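Local coordinates for protein glycosyl hydrolase, family 8 (Clostridium perfringens, PDB 3REN) that is an alpha-amylase with an (alpha/alpha)6-barrel fold, and so probably hydrolyses alpha-1,4-linked glucans such as starch, at residues K136-A139 / I140-N144. Numbering follows the deposited sequence.
Sequences KFYA and INIAN
Ile-140 turns CG1 to the side of its own backbone N (chi1 -73°) and extends CD1 back along the helix, while Lys-136 carries CG anti to its N (chi1 -178°); the two side chains run alongside each other in the same direction, with Lys-136 CG 4.0 Å from Ile-140 CD1. This is i to i+4 packing on one turn of helix 133-150 of this (alpha/alpha)6-barrel protein, which touches helices 113-130 and 176-185. The methylene chain of Lys-136 suits a half-covered position: its aliphatic part lies against Ile-140, and its extended form carries the ammonium away. Both side chains also touch Val-185.

On the buried flank the same spacing pairs Tyr-138 with Ile-142, whose flat ring and branched chain offer apolar surface there. In one of its two modelled conformers, Ile-142 CD1 comes obliquely to the ring, 3.9 Å from Tyr-138 CE2, while Phe-85 meets the ring edge-to-face and Ile-120 touches Ile-142. Ala-139 and Ala-143 have only a methyl to fit against neighbouring helices, reaching Leu-123 and Leu-182 respectively. Asn-141, its polar amide at home on an exposed face, folds back over the preceding turn, CG lying 3.5 Å from Phe-137 O.

Four successive i+4 backbone bonds underlie these pairs, from Ile-140 N to Lys-136 O through to Ala-143 N, which reaches Ala-139 O at 2.9 Å with an N-H...O angle of 158°.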
loop_
_atom_site.group_PDB
_atom_site.type_symbol
_atom_site.label_atom_id
_atom_site.label_comp_id
_atom_site.label_asym_id
_atom_site.label_seq_id
_atom_site.Cartn_x
_atom_site.Cartn_y
_atom_site.Cartn_z
ATOM N N LYS A 136 8.318 8.956 16.719
ATOM C CA LYS A 136 9.082 7.730 16.946
ATOM C C LYS A 136 8.526 6.961 18.164
ATOM O O LYS A 136 8.346 5.748 18.100
ATOM C CB LYS A 136 10.577 8.065 17.149
ATOM C CG LYS A 136 11.519 6.896 17.340
ATOM C CD LYS A 136 12.936 7.397 17.644
ATOM C CE LYS A 136 13.808 6.284 18.186
ATOM N NZ LYS A 136 15.197 6.760 18.497
ATOM N N PHE A 137 8.251 7.672 19.253
ATOM C CA PHE A 137 7.730 7.049 20.462
ATOM C C PHE A 137 6.361 6.459 20.215
ATOM O O PHE A 137 6.045 5.379 20.707
ATOM C CB PHE A 137 7.618 8.072 21.621
ATOM C CG PHE A 137 8.917 8.344 22.316
ATOM C CD1 PHE A 137 10.123 8.091 21.682
ATOM C CD2 PHE A 137 8.938 8.862 23.615
ATOM C CE1 PHE A 137 11.341 8.330 22.339
ATOM C CE2 PHE A 137 10.154 9.132 24.255
ATOM C CZ PHE A 137 11.347 8.851 23.610
ATOM N N TYR A 138 5.549 7.181 19.457
ATOM C CA TYR A 138 4.223 6.698 19.135
ATOM C C TYR A 138 4.343 5.437 18.248
ATOM O O TYR A 138 3.662 4.448 18.505
ATOM C CB TYR A 138 3.399 7.804 18.483
ATOM C CG TYR A 138 1.903 7.566 18.619
ATOM C CD1 TYR A 138 1.160 8.227 19.613
ATOM C CD2 TYR A 138 1.219 6.704 17.735
ATOM C CE1 TYR A 138 -0.201 8.041 19.737
ATOM C CE2 TYR A 138 -0.169 6.509 17.864
ATOM C CZ TYR A 138 -0.854 7.171 18.865
ATOM O OH TYR A 138 -2.207 6.968 19.029
ATOM N N ALA A 139 5.225 5.459 17.252
ATOM C CA ALA A 139 5.515 4.252 16.432
ATOM C C ALA A 139 5.942 3.023 17.244
ATOM O O ALA A 139 5.515 1.891 16.964
ATOM C CB ALA A 139 6.569 4.562 15.383
ATOM N N ILE A 140 6.779 3.251 18.244
ATOM C CA ILE A 140 7.211 2.229 19.189
ATOM C C ILE A 140 6.074 1.605 19.974
ATOM O O ILE A 140 6.023 0.390 20.144
ATOM C CB ILE A 140 8.324 2.814 20.124
ATOM C CG1 ILE A 140 9.617 2.952 19.327
ATOM C CG2 ILE A 140 8.524 1.953 21.422
ATOM C CD1 ILE A 140 10.621 4.001 19.877
ATOM N N ASN A 141 5.169 2.429 20.489
ATOM C CA ASN A 141 3.972 1.933 21.156
ATOM C C ASN A 141 3.255 0.932 20.226
ATOM O O ASN A 141 2.880 -0.163 20.665
ATOM C CB ASN A 141 2.950 3.046 21.417
ATOM C CG ASN A 141 3.336 4.030 22.511
ATOM O OD1 ASN A 141 4.134 3.745 23.396
ATOM N ND2 ASN A 141 2.667 5.217 22.481
ATOM N N ILE A 142 3.016 1.322 18.976
ATOM C CA ILE A 142 2.318 0.456 17.991
ATOM C C ILE A 142 3.084 -0.829 17.735
ATOM O O ILE A 142 2.494 -1.929 17.710
ATOM C CB ILE A 142 2.121 1.131 16.591
ATOM C CG1 ILE A 142 1.640 2.570 16.722
ATOM C CG2 ILE A 142 1.140 0.311 15.721
ATOM C CD1 ILE A 142 0.407 2.696 17.511
ATOM N N ALA A 143 4.389 -0.682 17.525
ATOM C CA ALA A 143 5.262 -1.811 17.224
ATOM C C ALA A 143 5.245 -2.809 18.371
ATOM O O ALA A 143 5.141 -4.012 18.121
ATOM C CB ALA A 143 6.665 -1.346 16.977
ATOM N N ASN A 144 5.335 -2.310 19.619
ATOM C CA ASN A 144 5.312 -3.181 20.808
ATOM C C ASN A 144 3.986 -3.937 20.919
ATOM O O ASN A 144 3.956 -5.123 21.307
ATOM C CB ASN A 144 5.622 -2.393 22.107
ATOM C CG ASN A 144 7.119 -2.027 22.247
ATOM O OD1 ASN A 144 7.983 -2.679 21.697
ATOM N ND2 ASN A 144 7.411 -0.991 23.023
#